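Long-range contacts in nascent polypeptide-associated complex protein (Methanothermobacter marburgensis, PDB 1TR8), which probably contacts nascent polypeptide chains as they emerge from the ribosome, acting as a homodimeric, RNA-binding chaperone: residues R26-K32 with K52-L58; L71-T76 with L94-I98; E59-I64 with T84-Q88. All blocks are in the same frame, centred on the assembly; numbering follows the deposited sequence.

Contact 1. Residues R26-K32 with K52-L58; sequences RKEIIIK and KARERSL
Two antiparallel strands of the NAC domain, 27-32 and 53-58, lie side by side with axes 4.6 Å apart at closest approach and N-to-C directions 160° apart. Both are extended, in a register where I29 faces E55. The carbonyl of R26 already accepts a hydrogen bond from the backbone of L58 (L58 N to R26 O 2.9 Å). K27 forms a non-hydrogen-bonded pair with S57, CA atoms 4.1 Å apart; its p rotamer and otherwise extended chain carry NZ to 2.9 Å from OE2 of E55, a salt bridge on the face shared with I29. E28 and R56 make a hydrogen-bonded pair, E28 N to R56 O 2.8 Å and R56 N to E28 O 2.9 Å. On the other face the same two side chains form a salt bridge, E28 OE1 to R56 NH2 2.7 Å. I29 sets CG2 3.9 Å from CB of A53, beside Y47 of the third subunit. I30 repeats the hydrogen-bonded pattern: I30 N donates to R54 O at 2.7 Å, and R54 N donates to I30 O at 2.9 Å. I30 CD1 lies over one face of the R56 guanidinium, 3.5 Å from R56 CB. I31 brings CG1 within 4.2 Å of A53 CB. K32 reaches across, NZ 3.5 Å from R54 CD, with the like-charged K32 NZ and R54 NH1 4.0 Å apart. The sheet runs on into the second subunit through R54, E55 and L58, and the E28 carboxylate, shared between R56 of its own chain and R56 of that subunit, ties strands by salt bridges within and across subunits.

Contact 2. Residues L71-T76 with L94-I98; sequences LVMNQT and LAEAI
The first and last helices of the three-helix UBA domain meet through segments 71-76 and 94-98, whose axes approach to 10.0 Å and run 38° apart (signed crossing angle -38°). Both backbones are helical, and the closest CA pair is V72 with I98 at 5.8 Å. L94 opens the second segment in a t, p rotamer that brings both methyls against the first helix: L94 CD1 sits 3.4 Å from V72 CG2, and L94 CD2 sits 3.8 Å from L71 CD2. One turn later A97 has CB 4.2 Å from V72 CG2, and also packs on L87 of helix 80-89. I98 adopts an m, t rotamer; its CD1 reaches L71 CD2 at 3.8 Å and Q75 CB at 4.4 Å, and its CG1 comes within 4.3 Å of V72 CG2. T76 points its CB toward the second helix, T76 CG2 lying 3.9 Å from I98 O, while its OG1, in the p rotamer, makes a hydrogen bond back to V72 O at 2.8 Å. Aliphatic groups thus join the helices across this face, V72 touching L94, A97 and I98, and their adhesion is hydrophobic rather than polar.

Contact 3. Residues E59-I64 with T84-Q88; sequences EAEMEI and TRALQ
Where the strand of the NAC domain runs out into the UBA domain, segment 59-64 passes alongside segment 84-88 of helix 80-89, the middle helix of that three-helix fold. Residues 59-61 are still extended and continue the sheet into the second subunit; M62 to I64 are an extended linker, and the nearest CA pairs are A60 with Q88 at 5.6 Å and I64 with L87 at 7.3 Å. Q88 loses the most surface. It sets CB sideways, Q88 CB 4.3 Å from A60 CB, and its m, t chain extends across to the strand. M62 (selenomethionine; p, t, p) points its CB toward the helix and rests SE 3.8 Å from Q88 CA. I64 is next, pointing its CB toward the helix with chi1 m: I64 CG2 presses on L87 CD1 at 3.6 Å, and I64 CD1 lies 4.0 Å from Q88 CG. I69 of helix 66-76 also packs on I64, T84 and L87, so the linker isoleucine joins the edge of the UBA core. L87 extends to V72, L94 and A97 beyond. At the start of the helical segment T84 has its hydroxyl engaged by the carbonyl of R80, and T84 CG2 lies 3.8 Å from I64 CD1.

From the N terminus, contact 1 comes first: strand 27-32 meets strand 53-61 after 19 residues, 15 of them strand, and this loop closes before either of the others opens. The last residues of strand 53-61 begin segment 59-64, so contact 3 starts where contact 1 leaves off, although their centres are 21 Å apart; both border the second subunit. Contact 3 closes a 19-residue span, 15 of it helical, and contact 2 a 17-residue span holding helix 80-89. These two cross along the chain and meet at L87, which packs against V72, L94 and A97. The NAC sheet is thus connected through the linker to the middle UBA helix, and that helix to the first and last, 66-76 and 94-100.

Contact 1. Residues R26-K32 with K52-L58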
# COMPACT_ATOMS: atom_id res chain seq x y z
N ARG A 26 -6.79 -9.40 -6.22
CA ARG A 26 -6.25 -10.75 -6.28
C ARG A 26 -4.74 -10.81 -6.55
O ARG A 26 -4.12 -11.90 -6.54
CB ARG A 26 -6.97 -11.52 -7.39
CG ARG A 26 -8.50 -11.57 -7.27
CD ARG A 26 -9.15 -12.52 -8.28
NE ARG A 26 -8.50 -13.82 -8.20
CZ ARG A 26 -8.86 -14.78 -7.36
NH1 ARG A 26 -9.93 -14.65 -6.59
NH2 ARG A 26 -8.17 -15.91 -7.33
N LYS A 27 -4.15 -9.66 -6.85
CA LYS A 27 -2.77 -9.65 -7.29
C LYS A 27 -2.26 -8.24 -7.41
O LYS A 27 -3.02 -7.28 -7.37
CB LYS A 27 -2.63 -10.34 -8.65
CG LYS A 27 -3.10 -9.52 -9.85
CD LYS A 27 -2.83 -10.23 -11.17
CE LYS A 27 -3.11 -9.33 -12.39
NZ LYS A 27 -3.21 -10.11 -13.68
N GLU A 28 -0.94 -8.16 -7.55
CA GLU A 28 -0.25 -6.94 -7.83
C GLU A 28 0.73 -7.16 -8.99
O GLU A 28 1.27 -8.24 -9.19
CB GLU A 28 0.46 -6.49 -6.55
CG GLU A 28 -0.49 -6.49 -5.35
CD GLU A 28 0.12 -5.98 -4.06
OE1 GLU A 28 1.35 -6.11 -3.91
OE2 GLU A 28 -0.65 -5.51 -3.18
N ILE A 29 0.93 -6.11 -9.77
CA ILE A 29 1.82 -6.13 -10.90
C ILE A 29 2.96 -5.22 -10.51
O ILE A 29 2.73 -4.09 -10.12
CB ILE A 29 1.12 -5.63 -12.19
CG1 ILE A 29 -0.10 -6.51 -12.51
CG2 ILE A 29 2.11 -5.64 -13.37
CD1 ILE A 29 -0.94 -6.01 -13.66
N ILE A 30 4.19 -5.71 -10.60
CA ILE A 30 5.35 -4.95 -10.18
C ILE A 30 6.26 -4.74 -11.39
O ILE A 30 6.62 -5.70 -12.08
CB ILE A 30 6.12 -5.73 -9.06
CG1 ILE A 30 5.24 -5.93 -7.83
CG2 ILE A 30 7.40 -5.03 -8.66
CD1 ILE A 30 4.74 -7.33 -7.72
N ILE A 31 6.60 -3.47 -11.64
CA ILE A 31 7.57 -3.11 -12.67
C ILE A 31 8.80 -2.48 -12.05
O ILE A 31 8.73 -1.38 -11.49
CB ILE A 31 6.94 -2.14 -13.68
CG1 ILE A 31 5.59 -2.67 -14.13
CG2 ILE A 31 7.88 -1.97 -14.87
CD1 ILE A 31 4.88 -1.79 -15.12
N LYS A 32 9.94 -3.12 -12.23
CA LYS A 32 11.20 -2.63 -11.67
C LYS A 32 11.93 -1.66 -12.60
O LYS A 32 11.96 -1.84 -13.81
CB LYS A 32 12.12 -3.80 -11.30
CG LYS A 32 11.71 -4.46 -9.99
CD LYS A 32 11.72 -5.98 -10.05
CE LYS A 32 10.55 -6.57 -9.24
NZ LYS A 32 10.51 -8.08 -9.21
N LYS A 52 9.48 -4.05 -17.77
CA LYS A 52 9.11 -5.45 -17.73
C LYS A 52 8.33 -5.73 -16.44
O LYS A 52 8.72 -5.32 -15.34
CB LYS A 52 10.35 -6.33 -17.91
CG LYS A 52 11.10 -5.99 -19.20
CD LYS A 52 12.05 -7.08 -19.69
CE LYS A 52 11.44 -7.95 -20.81
NZ LYS A 52 10.29 -8.80 -20.34
N ALA A 53 7.18 -6.38 -16.61
CA ALA A 53 6.24 -6.58 -15.53
C ALA A 53 6.36 -7.97 -14.95
O ALA A 53 6.62 -8.94 -15.69
CB ALA A 53 4.85 -6.36 -16.04
N ARG A 54 6.17 -8.05 -13.64
CA ARG A 54 6.03 -9.31 -12.91
C ARG A 54 4.77 -9.30 -12.03
O ARG A 54 4.28 -8.23 -11.63
CB ARG A 54 7.25 -9.56 -12.03
CG ARG A 54 8.52 -9.85 -12.78
CD ARG A 54 9.68 -10.22 -11.84
NE ARG A 54 10.83 -10.72 -12.57
CZ ARG A 54 11.75 -9.94 -13.11
NH1 ARG A 54 11.66 -8.62 -13.00
NH2 ARG A 54 12.77 -10.47 -13.76
N GLU A 55 4.25 -10.49 -11.76
CA GLU A 55 3.02 -10.67 -11.01
C GLU A 55 3.28 -11.31 -9.67
O GLU A 55 4.07 -12.24 -9.56
CB GLU A 55 2.06 -11.58 -11.73
CG GLU A 55 1.57 -10.98 -13.02
CD GLU A 55 0.43 -11.77 -13.59
OE1 GLU A 55 0.44 -13.02 -13.44
OE2 GLU A 55 -0.49 -11.10 -14.11
N ARG A 56 2.48 -10.88 -8.70
CA ARG A 56 2.53 -11.32 -7.31
C ARG A 56 1.09 -11.53 -6.86
O ARG A 56 0.33 -10.58 -6.84
CB ARG A 56 3.11 -10.18 -6.49
CG ARG A 56 3.43 -10.51 -5.10
CD ARG A 56 4.44 -9.53 -4.54
NE ARG A 56 3.89 -8.20 -4.43
CZ ARG A 56 4.61 -7.13 -4.18
NH1 ARG A 56 5.93 -7.23 -4.11
NH2 ARG A 56 4.02 -5.95 -4.05
N SER A 57 0.70 -12.76 -6.54
CA SER A 57 -0.69 -13.03 -6.22
C SER A 57 -0.99 -12.80 -4.73
O SER A 57 -0.07 -12.74 -3.91
CB SER A 57 -1.07 -14.45 -6.64
OG SER A 57 -0.55 -15.38 -5.72
N LEU A 58 -2.25 -12.48 -4.43
CA LEU A 58 -2.69 -12.22 -3.06
C LEU A 58 -3.79 -13.20 -2.67
O LEU A 58 -4.73 -13.41 -3.42
CB LEU A 58 -3.21 -10.79 -2.91
CG LEU A 58 -2.20 -9.80 -2.30
CD1 LEU A 58 -1.12 -9.46 -3.26
CD2 LEU A 58 -2.90 -8.55 -1.80

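Contact 2. Residues L71-T76 with L94-I98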
# COMPACT_ATOMS: atom_id res chain seq x y z
N LEU A 71 -14.74 -32.22 4.93
CA LEU A 71 -16.07 -32.35 4.31
C LEU A 71 -16.04 -32.05 2.81
O LEU A 71 -16.56 -32.81 1.99
CB LEU A 71 -17.06 -31.41 5.00
CG LEU A 71 -18.55 -31.73 4.87
CD1 LEU A 71 -19.28 -31.32 6.13
CD2 LEU A 71 -19.18 -31.05 3.69
N VAL A 72 -15.34 -30.98 2.46
CA VAL A 72 -15.22 -30.60 1.05
C VAL A 72 -14.42 -31.63 0.24
O VAL A 72 -14.78 -31.96 -0.88
CB VAL A 72 -14.58 -29.19 0.89
CG1 VAL A 72 -14.44 -28.84 -0.58
CG2 VAL A 72 -15.39 -28.14 1.60
N MSE A 73 -13.34 -32.14 0.82
CA MSE A 73 -12.53 -33.15 0.16
C MSE A 73 -13.35 -34.42 -0.10
O MSE A 73 -13.28 -35.01 -1.18
CB MSE A 73 -11.34 -33.51 1.04
CG MSE A 73 -10.33 -32.41 1.21
SE MSE A 73 -8.86 -32.96 2.39
CE MSE A 73 -9.71 -33.10 3.96
N ASN A 74 -14.07 -34.87 0.92
CA ASN A 74 -14.76 -36.15 0.86
C ASN A 74 -16.01 -36.09 -0.02
O ASN A 74 -16.45 -37.10 -0.56
CB ASN A 74 -15.09 -36.66 2.28
CG ASN A 74 -13.85 -37.21 3.01
OD1 ASN A 74 -12.72 -37.12 2.52
ND2 ASN A 74 -14.07 -37.79 4.18
N GLN A 75 -16.55 -34.89 -0.16
CA GLN A 75 -17.76 -34.66 -0.93
C GLN A 75 -17.45 -34.38 -2.39
O GLN A 75 -18.28 -34.60 -3.26
CB GLN A 75 -18.55 -33.46 -0.39
CG GLN A 75 -19.61 -33.80 0.65
CD GLN A 75 -20.39 -35.07 0.32
OE1 GLN A 75 -21.09 -35.14 -0.70
NE2 GLN A 75 -20.26 -36.07 1.18
N THR A 76 -16.26 -33.85 -2.67
CA THR A 76 -15.90 -33.54 -4.05
C THR A 76 -14.74 -34.36 -4.58
O THR A 76 -14.44 -34.30 -5.76
CB THR A 76 -15.61 -32.02 -4.20
OG1 THR A 76 -14.35 -31.68 -3.62
CG2 THR A 76 -16.63 -31.20 -3.45
N LEU A 94 -19.25 -23.19 2.88
CA LEU A 94 -19.11 -24.59 2.54
C LEU A 94 -19.93 -24.96 1.30
O LEU A 94 -19.44 -25.63 0.40
CB LEU A 94 -19.55 -25.44 3.74
CG LEU A 94 -18.98 -26.85 3.83
CD1 LEU A 94 -17.46 -26.87 3.94
CD2 LEU A 94 -19.58 -27.52 5.04
N ALA A 95 -21.18 -24.53 1.25
CA ALA A 95 -22.01 -24.80 0.09
C ALA A 95 -21.28 -24.39 -1.19
O ALA A 95 -21.19 -25.19 -2.12
CB ALA A 95 -23.31 -24.07 0.20
N GLU A 96 -20.79 -23.16 -1.23
CA GLU A 96 -20.18 -22.62 -2.43
C GLU A 96 -18.84 -23.31 -2.75
O GLU A 96 -18.50 -23.50 -3.91
CB GLU A 96 -19.97 -21.13 -2.28
CG GLU A 96 -21.26 -20.35 -2.18
CD GLU A 96 -21.05 -18.95 -1.64
OE1 GLU A 96 -19.87 -18.53 -1.46
OE2 GLU A 96 -22.08 -18.26 -1.43
N ALA A 97 -18.08 -23.63 -1.71
CA ALA A 97 -16.81 -24.32 -1.87
C ALA A 97 -17.05 -25.64 -2.58
O ALA A 97 -16.37 -25.96 -3.55
CB ALA A 97 -16.16 -24.55 -0.51
N ILE A 98 -18.10 -26.35 -2.14
CA ILE A 98 -18.51 -27.63 -2.74
C ILE A 98 -18.93 -27.47 -4.21
O ILE A 98 -18.47 -28.23 -5.08
CB ILE A 98 -19.62 -28.29 -1.88
CG1 ILE A 98 -18.98 -28.92 -0.63
CG2 ILE A 98 -20.40 -29.36 -2.64
CD1 ILE A 98 -19.99 -29.36 0.42

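Contact 3. Residues E59-I64 with T84-Q88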
# COMPACT_ATOMS: atom_id res chain seq x y z
N GLU A 59 -3.69 -13.80 -1.49
CA GLU A 59 -4.60 -14.89 -1.10
C GLU A 59 -5.37 -14.53 0.15
O GLU A 59 -4.87 -13.79 0.98
CB GLU A 59 -3.78 -16.16 -0.87
CG GLU A 59 -3.80 -17.10 -2.07
CD GLU A 59 -2.42 -17.47 -2.57
OE1 GLU A 59 -1.64 -18.05 -1.77
OE2 GLU A 59 -2.12 -17.16 -3.76
N ALA A 60 -6.59 -15.05 0.32
CA ALA A 60 -7.33 -14.76 1.54
C ALA A 60 -6.60 -15.38 2.74
O ALA A 60 -6.20 -16.54 2.70
CB ALA A 60 -8.74 -15.27 1.45
N GLU A 61 -6.38 -14.54 3.75
CA GLU A 61 -5.69 -14.88 5.00
C GLU A 61 -6.74 -15.23 6.06
O GLU A 61 -7.44 -14.35 6.54
CB GLU A 61 -4.80 -13.69 5.43
CG GLU A 61 -4.30 -13.68 6.88
CD GLU A 61 -3.08 -14.57 7.13
OE1 GLU A 61 -2.10 -14.52 6.35
OE2 GLU A 61 -3.07 -15.26 8.17
N MSE A 62 -6.91 -16.51 6.36
CA MSE A 62 -7.96 -16.93 7.29
C MSE A 62 -7.75 -18.32 7.88
O MSE A 62 -6.94 -19.11 7.38
CB MSE A 62 -9.30 -16.93 6.55
CG MSE A 62 -9.24 -17.73 5.25
SE MSE A 62 -10.97 -17.82 4.38
CE MSE A 62 -11.37 -15.89 4.31
N GLU A 63 -8.51 -18.59 8.94
CA GLU A 63 -8.52 -19.89 9.59
C GLU A 63 -9.61 -20.75 8.97
O GLU A 63 -10.78 -20.37 8.93
CB GLU A 63 -8.83 -19.76 11.08
CG GLU A 63 -7.77 -19.18 11.99
CD GLU A 63 -8.29 -19.08 13.43
OE1 GLU A 63 -9.31 -19.74 13.74
OE2 GLU A 63 -7.70 -18.32 14.23
N ILE A 64 -9.21 -21.91 8.46
CA ILE A 64 -10.15 -22.84 7.86
C ILE A 64 -10.28 -24.07 8.76
O ILE A 64 -9.30 -24.80 8.99
CB ILE A 64 -9.64 -23.27 6.49
CG1 ILE A 64 -9.31 -22.05 5.64
CG2 ILE A 64 -10.67 -24.15 5.82
CD1 ILE A 64 -7.98 -22.14 4.97
N THR A 84 -8.77 -26.48 0.33
CA THR A 84 -8.36 -25.38 1.18
C THR A 84 -8.43 -24.07 0.40
O THR A 84 -9.00 -23.08 0.85
CB THR A 84 -6.94 -25.69 1.72
OG1 THR A 84 -7.02 -26.83 2.59
CG2 THR A 84 -6.41 -24.60 2.59
N ARG A 85 -7.93 -24.08 -0.82
CA ARG A 85 -8.04 -22.91 -1.69
C ARG A 85 -9.49 -22.54 -2.05
O ARG A 85 -9.90 -21.40 -1.98
CB ARG A 85 -7.23 -23.13 -2.97
CG ARG A 85 -7.32 -21.95 -3.94
CD ARG A 85 -6.40 -22.06 -5.16
NE ARG A 85 -6.37 -23.42 -5.70
CZ ARG A 85 -5.28 -24.16 -5.87
NH1 ARG A 85 -4.08 -23.68 -5.56
NH2 ARG A 85 -5.38 -25.38 -6.36
N ALA A 86 -10.31 -23.53 -2.37
CA ALA A 86 -11.74 -23.28 -2.58
C ALA A 86 -12.40 -22.54 -1.42
O ALA A 86 -13.18 -21.61 -1.63
CB ALA A 86 -12.46 -24.59 -2.81
N LEU A 87 -12.14 -22.99 -0.20
CA LEU A 87 -12.76 -22.42 1.01
C LEU A 87 -12.23 -21.02 1.29
O LEU A 87 -12.95 -20.16 1.77
CB LEU A 87 -12.49 -23.33 2.20
CG LEU A 87 -13.47 -24.48 2.44
CD1 LEU A 87 -12.83 -25.58 3.30
CD2 LEU A 87 -14.74 -23.98 3.11
N GLN A 88 -10.93 -20.81 1.03
CA GLN A 88 -10.33 -19.48 1.05
C GLN A 88 -11.09 -18.59 0.06
O GLN A 88 -11.52 -17.51 0.43
CB GLN A 88 -8.85 -19.52 0.62
CG GLN A 88 -7.79 -20.04 1.61
CD GLN A 88 -6.34 -19.98 1.04
OE1 GLN A 88 -5.58 -19.03 1.31
NE2 GLN A 88 -5.97 -20.97 0.23